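Local structure of xylose isomerase domain protein TIM barrel (Planctomyces limnophilus, 3TVA) at residues W11-F16 / S275-L280; V25-A30 / Q54-K59; S99-M104 / V138-D143; G194-A199 / A215-V220. The protein binds a magnesium ion in a xylose isomerase-like TIM barrel and is probably an isomerase. All coordinates share one frame; numbering follows the deposited sequence. Where two conformers were deposited one is given.

Contact 1 of 4, residues W11-F16 / S275-L280; sequences WPIGVF and SALELL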
loop_
_atom_site.group_PDB
_atom_site.type_symbol
_atom_site.label_atom_id
_atom_site.label_comp_id
_atom_site.label_asym_id
_atom_site.label_seq_id
_atom_site.Cartn_x
_atom_site.Cartn_y
_atom_site.Cartn_z
ATOM N N TRP A 11 4.428 -16.678 -0.072
ATOM C CA TRP A 11 4.913 -15.585 0.763
ATOM C C TRP A 11 6.354 -15.150 0.464
ATOM O O TRP A 11 7.148 -15.024 1.388
ATOM C CB TRP A 11 4.788 -15.979 2.244
ATOM C CG TRP A 11 3.373 -15.961 2.761
ATOM C CD1 TRP A 11 2.241 -15.643 2.055
ATOM C CD2 TRP A 11 2.943 -16.252 4.096
ATOM N NE1 TRP A 11 1.136 -15.729 2.869
ATOM C CE2 TRP A 11 1.540 -16.089 4.129
ATOM C CE3 TRP A 11 3.609 -16.624 5.270
ATOM C CZ2 TRP A 11 0.791 -16.293 5.285
ATOM C CZ3 TRP A 11 2.863 -16.838 6.418
ATOM C CH2 TRP A 11 1.466 -16.676 6.416
ATOM N N PRO A 12 6.694 -14.907 -0.820
ATOM C CA PRO A 12 8.035 -14.339 -1.023
ATOM C C PRO A 12 8.093 -13.002 -0.296
ATOM O O PRO A 12 7.090 -12.300 -0.241
ATOM C CB PRO A 12 8.110 -14.123 -2.540
ATOM C CG PRO A 12 6.670 -13.946 -2.972
ATOM C CD PRO A 12 5.883 -14.877 -2.052
ATOM N N ILE A 13 9.214 -12.697 0.334
ATOM C CA ILE A 13 9.329 -11.443 1.065
ATOM C C ILE A 13 9.684 -10.287 0.122
ATOM O O ILE A 13 10.335 -10.484 -0.906
ATOM C CB ILE A 13 10.256 -11.584 2.294
ATOM C CG1 ILE A 13 9.478 -12.282 3.416
ATOM C CG2 ILE A 13 10.731 -10.231 2.802
ATOM C CD1 ILE A 13 10.055 -13.568 3.856
ATOM N N GLY A 14 9.239 -9.084 0.458
ATOM C CA GLY A 14 9.514 -7.945 -0.384
ATOM C C GLY A 14 9.731 -6.738 0.485
ATOM O O GLY A 14 9.540 -6.792 1.705
ATOM N N VAL A 15 10.216 -5.667 -0.128
ATOM C CA VAL A 15 10.314 -4.397 0.566
ATOM C C VAL A 15 9.703 -3.318 -0.309
ATOM O O VAL A 15 9.641 -3.445 -1.537
ATOM C CB VAL A 15 11.773 -4.022 0.947
ATOM C CG1 VAL A 15 12.399 -5.112 1.836
ATOM C CG2 VAL A 15 12.609 -3.787 -0.302
ATOM N N PHE A 16 9.222 -2.265 0.335
ATOM C CA PHE A 16 8.603 -1.172 -0.378
ATOM C C PHE A 16 9.734 -0.215 -0.747
ATOM O O PHE A 16 10.467 0.240 0.119
ATOM C CB PHE A 16 7.523 -0.512 0.496
ATOM C CG PHE A 16 6.740 0.541 -0.216
ATOM C CD1 PHE A 16 5.500 0.248 -0.765
ATOM C CD2 PHE A 16 7.246 1.826 -0.350
ATOM C CE1 PHE A 16 4.771 1.221 -1.437
ATOM C CE2 PHE A 16 6.520 2.809 -1.022
ATOM C CZ PHE A 16 5.276 2.499 -1.558
ATOM N N SER A 275 15.782 -6.825 10.324
ATOM C CA SER A 275 15.149 -7.550 11.422
ATOM C C SER A 275 13.713 -7.999 11.046
ATOM O O SER A 275 13.269 -9.081 11.433
ATOM C CB SER A 275 15.174 -6.733 12.721
ATOM O OG SER A 275 14.355 -5.582 12.621
ATOM N N ALA A 276 13.005 -7.187 10.265
ATOM C CA ALA A 276 11.690 -7.583 9.777
ATOM C C ALA A 276 11.820 -8.838 8.919
ATOM O O ALA A 276 11.030 -9.776 9.041
ATOM C CB ALA A 276 11.028 -6.447 8.974
ATOM N N LEU A 277 12.834 -8.850 8.062
ATOM C CA LEU A 277 13.077 -9.969 7.165
ATOM C C LEU A 277 13.350 -11.257 7.958
ATOM O O LEU A 277 12.846 -12.335 7.613
ATOM C CB LEU A 277 14.230 -9.629 6.207
ATOM C CG LEU A 277 14.773 -10.690 5.247
ATOM C CD1 LEU A 277 13.654 -11.344 4.470
ATOM C CD2 LEU A 277 15.778 -10.075 4.287
ATOM N N GLU A 278 14.115 -11.137 9.038
ATOM C CA GLU A 278 14.382 -12.289 9.901
ATOM C C GLU A 278 13.119 -12.798 10.624
ATOM O O GLU A 278 12.863 -14.008 10.690
ATOM C CB GLU A 278 15.467 -11.953 10.925
ATOM C CG GLU A 278 15.730 -13.084 11.902
ATOM C CD GLU A 278 16.789 -12.731 12.919
ATOM O OE1 GLU A 278 17.580 -13.628 13.282
ATOM O OE2 GLU A 278 16.827 -11.558 13.355
ATOM N N LEU A 279 12.340 -11.870 11.170
ATOM C CA LEU A 279 11.077 -12.215 11.820
ATOM C C LEU A 279 10.082 -12.894 10.859
ATOM O O LEU A 279 9.477 -13.920 11.190
ATOM C CB LEU A 279 10.449 -10.961 12.425
ATOM C CG LEU A 279 9.077 -11.194 13.050
ATOM C CD1 LEU A 279 9.228 -12.067 14.302
ATOM C CD2 LEU A 279 8.384 -9.883 13.378
ATOM N N LEU A 280 9.914 -12.332 9.664
ATOM C CA LEU A 280 8.945 -12.884 8.714
ATOM C C LEU A 280 9.405 -14.223 8.156
ATOM O O LEU A 280 8.586 -15.099 7.855
ATOM C CB LEU A 280 8.673 -11.906 7.567
ATOM C CG LEU A 280 7.952 -10.611 7.951
ATOM C CD1 LEU A 280 7.872 -9.670 6.765
ATOM C CD2 LEU A 280 6.551 -10.909 8.484
#
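Ile13, on the first strand of the barrel, is directed toward helix 266-287 and meets Leu277 and Leu280, one helical turn apart. The close part of the contact is a single methyl pair: CG2 of Ile13 lies 3.5 Å from CD1 of Leu277, and the same leucine methyl stands 4.0 Å from Ile13 CB. Leu277 starts from the flank of its helix, and with CG anti to the backbone N (chi1 174°) its CD1 still gets across to the branched carbon of the isoleucine. The two side chains meet at a slant, without lying flat along each other. Toward Leu280 the packing is looser, with Ile13 CG1 4.2 Å from Leu280 CB. Between the two segments the contact is apolar, with no hydrogen bond; further along the helix, Arg284 NH1 is hydrogen-bonded to Trp11 O. Ile13 and Leu280 are buried, whereas Leu277 is partly exposed and Glu278, next to it on the helix, faces solvent. This is the usual alpha/beta barrel interface, an outward-facing strand residue covered by a helix, and here the last helix of the chain covers the first strand. Thr281 and Arg284 of the same helix continue the cover over Ile13, Ile258 of the adjacent parallel strand 256-258 touches both Ile13 and Leu280, and Leu244 of helix 240-249 packs against Leu280 as well.

Contact 2 of 4, residues V25-A30 / Q54-K59; sequences VHLEVA and QAFRAK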
loop_
_atom_site.group_PDB
_atom_site.type_symbol
_atom_site.label_atom_id
_atom_site.label_comp_id
_atom_site.label_asym_id
_atom_site.label_seq_id
_atom_site.Cartn_x
_atom_site.Cartn_y
_atom_site.Cartn_z
ATOM N N VAL A 25 12.912 2.514 0.503
ATOM C CA VAL A 25 14.363 2.432 0.324
ATOM C C VAL A 25 14.667 2.337 -1.155
ATOM O O VAL A 25 13.804 1.966 -1.940
ATOM C CB VAL A 25 14.996 1.206 1.029
ATOM C CG1 VAL A 25 14.804 1.298 2.528
ATOM C CG2 VAL A 25 14.427 -0.098 0.479
ATOM N N HIS A 26 15.884 2.682 -1.552
ATOM C CA HIS A 26 16.254 2.524 -2.954
ATOM C C HIS A 26 16.414 1.044 -3.307
ATOM O O HIS A 26 16.585 0.201 -2.423
ATOM C CB HIS A 26 17.495 3.355 -3.297
ATOM C CG HIS A 26 17.237 4.829 -3.285
ATOM N ND1 HIS A 26 18.191 5.754 -2.919
ATOM C CD2 HIS A 26 16.124 5.538 -3.590
ATOM C CE1 HIS A 26 17.677 6.970 -3.005
ATOM N NE2 HIS A 26 16.424 6.866 -3.409
ATOM N N LEU A 27 16.320 0.741 -4.601
ATOM C CA LEU A 27 16.364 -0.633 -5.105
ATOM C C LEU A 27 17.660 -1.351 -4.724
ATOM O O LEU A 27 17.679 -2.561 -4.484
ATOM C CB LEU A 27 16.190 -0.633 -6.627
ATOM C CG LEU A 27 16.021 -1.989 -7.306
ATOM C CD1 LEU A 27 14.640 -2.523 -7.002
ATOM C CD2 LEU A 27 16.241 -1.865 -8.805
ATOM N N GLU A 28 18.739 -0.592 -4.651
ATOM C CA GLU A 28 20.041 -1.142 -4.295
ATOM C C GLU A 28 20.019 -1.796 -2.907
ATOM O O GLU A 28 20.734 -2.769 -2.645
ATOM C CB GLU A 28 21.098 -0.046 -4.375
ATOM C CG GLU A 28 21.387 0.413 -5.807
ATOM C CD GLU A 28 20.349 1.388 -6.379
ATOM O OE1 GLU A 28 19.416 1.802 -5.650
ATOM O OE2 GLU A 28 20.477 1.745 -7.572
ATOM N N VAL A 29 19.170 -1.272 -2.030
ATOM C CA VAL A 29 19.028 -1.819 -0.684
ATOM C C VAL A 29 18.266 -3.155 -0.738
ATOM O O VAL A 29 18.654 -4.137 -0.092
ATOM C CB VAL A 29 18.326 -0.802 0.251
ATOM C CG1 VAL A 29 17.945 -1.447 1.571
ATOM C CG2 VAL A 29 19.225 0.437 0.470
ATOM N N ALA A 30 17.196 -3.193 -1.525
ATOM C CA ALA A 30 16.457 -4.441 -1.747
ATOM C C ALA A 30 17.393 -5.535 -2.266
ATOM O O ALA A 30 17.274 -6.699 -1.885
ATOM C CB ALA A 30 15.330 -4.202 -2.725
ATOM N N GLN A 54 11.400 1.446 -19.227
ATOM C CA GLN A 54 12.178 0.357 -19.799
ATOM C C GLN A 54 13.531 0.224 -19.101
ATOM O O GLN A 54 14.005 -0.883 -18.879
ATOM C CB GLN A 54 12.318 0.532 -21.318
ATOM C CG GLN A 54 10.973 0.278 -22.022
ATOM C CD GLN A 54 10.971 0.600 -23.504
ATOM O OE1 GLN A 54 11.516 1.619 -23.939
ATOM N NE2 GLN A 54 10.337 -0.267 -24.290
ATOM N N ALA A 55 14.136 1.353 -18.740
ATOM C CA ALA A 55 15.372 1.323 -17.967
ATOM C C ALA A 55 15.121 0.706 -16.583
ATOM O O ALA A 55 15.917 -0.099 -16.107
ATOM C CB ALA A 55 15.978 2.724 -17.841
ATOM N N PHE A 56 14.017 1.074 -15.946
ATOM C CA PHE A 56 13.734 0.559 -14.604
ATOM C C PHE A 56 13.460 -0.960 -14.618
ATOM O O PHE A 56 13.927 -1.697 -13.735
ATOM C CB PHE A 56 12.580 1.325 -13.942
ATOM C CG PHE A 56 12.229 0.816 -12.562
ATOM C CD1 PHE A 56 13.091 1.030 -11.486
ATOM C CD2 PHE A 56 11.047 0.117 -12.343
ATOM C CE1 PHE A 56 12.774 0.557 -10.210
ATOM C CE2 PHE A 56 10.719 -0.355 -11.072
ATOM C CZ PHE A 56 11.583 -0.139 -10.009
ATOM N N ARG A 57 12.712 -1.434 -15.608
ATOM C CA ARG A 57 12.478 -2.875 -15.733
ATOM C C ARG A 57 13.790 -3.608 -16.027
ATOM O O ARG A 57 14.027 -4.688 -15.494
ATOM C CB ARG A 57 11.420 -3.184 -16.797
ATOM C CG ARG A 57 11.133 -4.685 -17.014
ATOM C CD ARG A 57 10.930 -5.457 -15.697
ATOM N NE ARG A 57 9.811 -6.397 -15.766
ATOM C CZ ARG A 57 9.841 -7.566 -16.399
ATOM N NH1 ARG A 57 8.770 -8.346 -16.403
ATOM N NH2 ARG A 57 10.938 -7.958 -17.031
ATOM N N ALA A 58 14.652 -3.018 -16.856
ATOM C CA ALA A 58 15.978 -3.608 -17.089
ATOM C C ALA A 58 16.824 -3.701 -15.804
ATOM O O ALA A 58 17.541 -4.683 -15.578
ATOM C CB ALA A 58 16.734 -2.844 -18.170
ATOM N N LYS A 59 16.729 -2.681 -14.957
ATOM C CA LYS A 59 17.464 -2.657 -13.694
ATOM C C LYS A 59 16.948 -3.741 -12.724
ATOM O O LYS A 59 17.738 -4.466 -12.109
ATOM C CB LYS A 59 17.336 -1.269 -13.059
ATOM C CG LYS A 59 18.336 -0.964 -11.972
ATOM C CD LYS A 59 18.051 0.408 -11.357
ATOM C CE LYS A 59 19.109 0.763 -10.313
ATOM N NZ LYS A 59 18.875 2.098 -9.706
#
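Leu27 and Glu28 of helix 27-32 reach Lys59 of helix 50-62 across the outer layer of the TIM barrel, where these two helices follow strands 13-18 and 37-41. The innermost contact is apolar. Leu27 CD2 lies 3.9 Å from Lys59 CD and equally close to CG, so the leucine methyl rests on the aliphatic part of the lysine as the two side chains run past each other in opposite senses. The same methyl comes within 4.5 Å of Phe56 CE1, approaching the ring obliquely. On the exposed side a salt bridge joins the two helices: Lys59 NZ donates to Glu28 OE2 over 2.7 Å, on the syn side of the carboxylate and 28° out of its plane. The lysine achieves this fully stretched, its chain extended from CG to NZ, while the glutamate folds at chi2 (79°) to bring its carboxylate round to the ammonium, and the two chains meet nearly at right angles. With an alanine here instead of Glu28, the ammonium of Lys59 would probably lose its carboxylate mate and the long chain would be freer to turn. Further out, Ile65 packs on Leu27 from the loop after helix 50-62, and Phe56 packs on Val40 of strand 37-41 and on Val19. His26 is at the N-cap position of helix 27-32, and its backbone O accepts from Val29 N at 3.0 Å.

Contact 3 of 4, residues S99-M104 / V138-D143; sequences SRVAEM and VRVTQD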
loop_
_atom_site.group_PDB
_atom_site.type_symbol
_atom_site.label_atom_id
_atom_site.label_comp_id
_atom_site.label_asym_id
_atom_site.label_seq_id
_atom_site.Cartn_x
_atom_site.Cartn_y
_atom_site.Cartn_z
ATOM N N SER A 99 -6.198 16.466 -11.353
ATOM C CA SER A 99 -4.761 16.293 -11.546
ATOM C C SER A 99 -4.268 14.933 -11.044
ATOM O O SER A 99 -3.403 14.308 -11.658
ATOM C CB SER A 99 -3.984 17.413 -10.851
ATOM O OG SER A 99 -2.590 17.233 -11.034
ATOM N N ARG A 100 -4.815 14.471 -9.928
ATOM C CA ARG A 100 -4.367 13.203 -9.368
ATOM C C ARG A 100 -4.950 12.010 -10.107
ATOM O O ARG A 100 -4.297 10.974 -10.240
ATOM C CB ARG A 100 -4.643 13.161 -7.863
ATOM C CG ARG A 100 -3.799 14.203 -7.125
ATOM C CD ARG A 100 -4.046 14.197 -5.623
ATOM N NE ARG A 100 -3.262 15.233 -4.954
ATOM C CZ ARG A 100 -3.392 15.543 -3.667
ATOM N NH1 ARG A 100 -4.289 14.899 -2.918
ATOM N NH2 ARG A 100 -2.639 16.496 -3.132
ATOM N N VAL A 101 -6.174 12.156 -10.598
ATOM C CA VAL A 101 -6.754 11.139 -11.463
ATOM C C VAL A 101 -5.889 10.957 -12.720
ATOM O O VAL A 101 -5.557 9.822 -13.093
ATOM C CB VAL A 101 -8.206 11.501 -11.843
ATOM C CG1 VAL A 101 -8.751 10.577 -12.955
ATOM C CG2 VAL A 101 -9.082 11.433 -10.613
ATOM N N ALA A 102 -5.527 12.068 -13.367
ATOM C CA ALA A 102 -4.666 12.026 -14.554
ATOM C C ALA A 102 -3.277 11.448 -14.228
ATOM O O ALA A 102 -2.708 10.681 -15.009
ATOM C CB ALA A 102 -4.532 13.440 -15.204
ATOM N N GLU A 103 -2.742 11.802 -13.068
ATOM C CA GLU A 103 -1.484 11.215 -12.621
ATOM C C GLU A 103 -1.584 9.706 -12.407
ATOM O O GLU A 103 -0.656 8.981 -12.764
ATOM C CB GLU A 103 -0.983 11.870 -11.337
ATOM C CG GLU A 103 -0.226 13.142 -11.550
ATOM C CD GLU A 103 0.735 13.414 -10.409
ATOM O OE1 GLU A 103 0.466 14.347 -9.624
ATOM O OE2 GLU A 103 1.752 12.688 -10.289
HETATM N N MSE A 104 -2.685 9.228 -11.824
HETATM C CA MSE A 104 -2.844 7.778 -11.594
HETATM C C MSE A 104 -2.907 7.045 -12.932
HETATM O O MSE A 104 -2.424 5.913 -13.068
HETATM C CB MSE A 104 -4.116 7.452 -10.783
HETATM C CG MSE A 104 -3.963 7.505 -9.275
HETATM SE SE MSE A 104 -2.511 6.392 -8.571
HETATM C CE MSE A 104 -3.087 4.676 -9.167
ATOM N N VAL A 138 -17.028 7.552 -6.502
ATOM C CA VAL A 138 -17.307 6.288 -7.197
ATOM C C VAL A 138 -17.054 6.398 -8.713
ATOM O O VAL A 138 -16.423 5.521 -9.305
ATOM C CB VAL A 138 -18.753 5.769 -6.913
ATOM C CG1 VAL A 138 -19.098 4.535 -7.779
ATOM C CG2 VAL A 138 -18.915 5.436 -5.445
ATOM N N ARG A 139 -17.494 7.492 -9.308
ATOM C CA ARG A 139 -17.384 7.657 -10.744
ATOM C C ARG A 139 -15.942 7.822 -11.259
ATOM O O ARG A 139 -15.607 7.306 -12.328
ATOM C CB ARG A 139 -18.331 8.771 -11.189
ATOM C CG ARG A 139 -19.765 8.519 -10.656
ATOM C CD ARG A 139 -20.828 9.349 -11.355
ATOM N NE ARG A 139 -21.516 10.252 -10.435
ATOM C CZ ARG A 139 -21.170 11.512 -10.257
ATOM N NH1 ARG A 139 -21.832 12.278 -9.411
ATOM N NH2 ARG A 139 -20.155 12.002 -10.939
ATOM N N VAL A 140 -15.083 8.504 -10.500
ATOM C CA VAL A 140 -13.681 8.632 -10.887
ATOM C C VAL A 140 -12.931 7.339 -10.630
ATOM O O VAL A 140 -12.003 7.020 -11.365
ATOM C CB VAL A 140 -12.902 9.846 -10.249
ATOM C CG1 VAL A 140 -13.483 11.154 -10.726
ATOM C CG2 VAL A 140 -12.870 9.775 -8.744
ATOM N N THR A 141 -13.340 6.602 -9.598
ATOM C CA THR A 141 -12.711 5.315 -9.292
ATOM C C THR A 141 -12.984 4.318 -10.417
ATOM O O THR A 141 -12.065 3.648 -10.895
ATOM C CB THR A 141 -13.149 4.763 -7.896
ATOM O OG1 THR A 141 -12.865 5.750 -6.898
ATOM C CG2 THR A 141 -12.380 3.485 -7.524
ATOM N N GLN A 142 -14.242 4.244 -10.851
ATOM C CA GLN A 142 -14.641 3.410 -11.990
ATOM C C GLN A 142 -13.872 3.787 -13.250
ATOM O O GLN A 142 -13.402 2.928 -14.012
ATOM C CB GLN A 142 -16.166 3.501 -12.214
ATOM C CG GLN A 142 -16.941 2.820 -11.086
ATOM C CD GLN A 142 -18.448 2.998 -11.167
ATOM O OE1 GLN A 142 -18.943 4.035 -11.611
ATOM N NE2 GLN A 142 -19.189 1.989 -10.703
ATOM N N ASP A 143 -13.720 5.088 -13.452
ATOM C CA ASP A 143 -12.977 5.603 -14.590
ATOM C C ASP A 143 -11.510 5.156 -14.560
ATOM O O ASP A 143 -10.960 4.717 -15.574
ATOM C CB ASP A 143 -13.082 7.131 -14.597
ATOM C CG ASP A 143 -12.352 7.765 -15.758
ATOM O OD1 ASP A 143 -12.522 7.297 -16.905
ATOM O OD2 ASP A 143 -11.609 8.741 -15.521
#
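The backbones of helices 97-114 and 132-149 come nearest at Val101 and Val140, whose CA atoms are 7.4 Å apart. Both valines point toward the opposite helix, and their side chains meet at a slant, CG2 of Val101 lying 4.2 Å from Val140 CB. Val101 has CG1 anti to its own backbone N (chi1 170°), which places CG2 beside that N and sends the two methyls to different partners: CG2 goes to the valine, and CG1 goes to Asp143, 4.3 Å from its OD2. That second approach is a methyl against a carboxylate oxygen and no bond. The polar partner of the oxygen is Lys105, one turn further along helix 97-114, whose NZ makes a salt bridge with Asp143 OD2, so that a charged pair joins the same two helices beside the valines. In the TIM barrel these are successive outer helices, linked through strand 118-121, and they touch here at the surface, with only 97 Å² buried between the segments. Other faces of the two helices have other partners. Met104, modelled as selenomethionine, packs inward on Ile119 and Leu121 of strand 118-121, while Thr141 turns away from helix 97-114 to meet Phe170 and Val174 of helix 164-174. Gln142 holds the same neighbouring helix by a hydrogen bond from its NE2 to Val174 O.

Contact 4 of 4, residues G194-A199 / A215-V220; sequences GNPIEA and ALWAPV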
loop_
_atom_site.group_PDB
_atom_site.type_symbol
_atom_site.label_atom_id
_atom_site.label_comp_id
_atom_site.label_asym_id
_atom_site.label_seq_id
_atom_site.Cartn_x
_atom_site.Cartn_y
_atom_site.Cartn_z
ATOM N N GLY A 194 -9.883 0.853 14.264
ATOM C CA GLY A 194 -10.433 -0.445 14.636
ATOM C C GLY A 194 -9.402 -1.557 14.573
ATOM O O GLY A 194 -8.369 -1.399 13.910
ATOM N N ASN A 195 -9.669 -2.668 15.263
ATOM C CA ASN A 195 -8.721 -3.773 15.294
ATOM C C ASN A 195 -8.433 -4.303 13.905
ATOM O O ASN A 195 -9.346 -4.728 13.195
ATOM C CB ASN A 195 -9.189 -4.925 16.187
ATOM C CG ASN A 195 -8.112 -6.000 16.346
ATOM O OD1 ASN A 195 -8.032 -6.955 15.556
ATOM N ND2 ASN A 195 -7.253 -5.826 17.351
ATOM N N PRO A 196 -7.152 -4.283 13.520
ATOM C CA PRO A 196 -6.713 -4.636 12.170
ATOM C C PRO A 196 -6.915 -6.118 11.803
ATOM O O PRO A 196 -7.246 -6.388 10.653
ATOM C CB PRO A 196 -5.226 -4.268 12.177
ATOM C CG PRO A 196 -4.824 -4.320 13.630
ATOM C CD PRO A 196 -6.036 -3.833 14.374
ATOM N N ILE A 197 -6.740 -7.052 12.735
ATOM C CA ILE A 197 -6.958 -8.460 12.385
ATOM C C ILE A 197 -8.447 -8.741 12.123
ATOM O O ILE A 197 -8.784 -9.469 11.193
ATOM C CB ILE A 197 -6.406 -9.451 13.438
ATOM C CG1 ILE A 197 -4.980 -9.074 13.868
ATOM C CG2 ILE A 197 -6.432 -10.888 12.882
ATOM C CD1 ILE A 197 -4.036 -8.815 12.717
ATOM N N GLU A 198 -9.335 -8.148 12.921
ATOM C CA GLU A 198 -10.775 -8.254 12.655
ATOM C C GLU A 198 -11.161 -7.640 11.303
ATOM O O GLU A 198 -12.017 -8.166 10.597
ATOM C CB GLU A 198 -11.589 -7.600 13.767
ATOM C CG GLU A 198 -11.459 -8.307 15.110
ATOM C CD GLU A 198 -12.027 -7.498 16.270
ATOM O OE1 GLU A 198 -12.855 -6.589 16.027
ATOM O OE2 GLU A 198 -11.638 -7.772 17.431
ATOM N N ALA A 199 -10.541 -6.520 10.950
ATOM C CA ALA A 199 -10.845 -5.877 9.680
ATOM C C ALA A 199 -10.388 -6.759 8.521
ATOM O O ALA A 199 -11.086 -6.883 7.531
ATOM C CB ALA A 199 -10.194 -4.494 9.581
ATOM N N ALA A 215 2.650 -0.812 14.489
ATOM C CA ALA A 215 2.414 0.470 15.147
ATOM C C ALA A 215 1.860 0.290 16.551
ATOM O O ALA A 215 1.315 -0.764 16.881
ATOM C CB ALA A 215 1.462 1.329 14.312
ATOM N N LEU A 216 1.992 1.334 17.364
ATOM C CA LEU A 216 1.408 1.372 18.703
ATOM C C LEU A 216 0.162 2.248 18.670
ATOM O O LEU A 216 0.159 3.295 18.014
ATOM C CB LEU A 216 2.412 1.961 19.704
ATOM C CG LEU A 216 3.711 1.177 19.924
ATOM C CD1 LEU A 216 4.713 1.993 20.775
ATOM C CD2 LEU A 216 3.417 -0.191 20.588
ATOM N N TRP A 217 -0.897 1.827 19.354
ATOM C CA TRP A 217 -2.092 2.664 19.479
ATOM C C TRP A 217 -1.770 3.995 20.149
ATOM O O TRP A 217 -0.902 4.067 21.018
ATOM C CB TRP A 217 -3.158 1.965 20.329
ATOM C CG TRP A 217 -3.737 0.754 19.691
ATOM C CD1 TRP A 217 -3.378 -0.546 19.918
ATOM C CD2 TRP A 217 -4.786 0.716 18.718
ATOM N NE1 TRP A 217 -4.134 -1.387 19.134
ATOM C CE2 TRP A 217 -5.004 -0.639 18.388
ATOM C CE3 TRP A 217 -5.553 1.696 18.084
ATOM C CZ2 TRP A 217 -5.966 -1.040 17.464
ATOM C CZ3 TRP A 217 -6.502 1.300 17.159
ATOM C CH2 TRP A 217 -6.699 -0.059 16.857
ATOM N N ALA A 218 -2.489 5.045 19.766
ATOM C CA ALA A 218 -2.493 6.272 20.559
ATOM C C ALA A 218 -3.197 5.989 21.889
ATOM O O ALA A 218 -3.910 4.988 22.010
ATOM C CB ALA A 218 -3.215 7.383 19.796
ATOM N N PRO A 219 -3.005 6.862 22.898
ATOM C CA PRO A 219 -3.814 6.735 24.120
ATOM C C PRO A 219 -5.300 6.714 23.762
ATOM O O PRO A 219 -5.673 7.312 22.747
ATOM C CB PRO A 219 -3.471 8.004 24.892
ATOM C CG PRO A 219 -2.080 8.335 24.455
ATOM C CD PRO A 219 -1.994 7.932 23.008
ATOM N N VAL A 220 -6.116 6.013 24.552
ATOM C CA VAL A 220 -7.520 5.753 24.210
ATOM C C VAL A 220 -8.296 7.000 23.805
ATOM O O VAL A 220 -8.997 7.005 22.786
ATOM C CB VAL A 220 -8.284 5.091 25.376
ATOM C CG1 VAL A 220 -9.735 4.830 24.978
ATOM C CG2 VAL A 220 -7.602 3.799 25.801
#
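Trp217 turns the far end of its indole toward the turn that starts helix 196-203, and two kinds of group meet it there. Backbone comes to the ring edge: Gly194 O lies 3.6 Å from Trp217 CH2, near the plane of the ring, with Gly194 C also in that plane, 3.8 Å from the same CH2, and Asn195 N close by. Pro196 approaches differently, its CD 4.2 Å from Trp217 CZ2 and reaching the indole obliquely, an apolar touch. The tryptophan gets there with CG beside its backbone N and anti to the carbonyl carbon (chi1 -67°), which carries the six-membered ring across to the turn. No hydrogen bond crosses between the segments. Within the turn, Asn195 is the N-cap of the helix: its OD1 takes the N-H of Glu198, N to OD1 3.2 Å, in the carbonyl plane on a lone pair, with a nearly straight N-H...O angle of 165°. The bond from Ile197 N to the same oxygen is weak. The contact thus joins a capped helix start to the loop that leaves strand 207-216. Around it, Trp217 N is hydrogen-bonded to Asp237 OD2, and the side chain of Pro196 is about 8 Å from that of Asp184, a ligand of the magnesium ion. Helix 185-190 lies against both partners, Ile189 touching Trp217 while Pro185 touches Pro196.

In the fold
Contact 1 is buried, a strand against the helix that covers it; contacts 2 and 3, partly buried and at the surface respectively, each join two outer helices, and contact 4, also partly buried, sets a helix start against a loop leaving a strand. Contacts 1 and 2 adjoin, Val15 CG2 lying 3.7 Å from Ala30 CB where strand 13-18 leads into helix 27-32, whereas contacts 1 and 3 lie on opposite sides of the chain's centre, as do 2 and 4. Contacts 1 and 4 reach the same barrel sheet. Chemistry follows place: contact 1 is purely apolar, contact 2 adds a salt bridge at its exposed margin, contact 3 pairs valines, and contact 4 brings backbone to an indole edge.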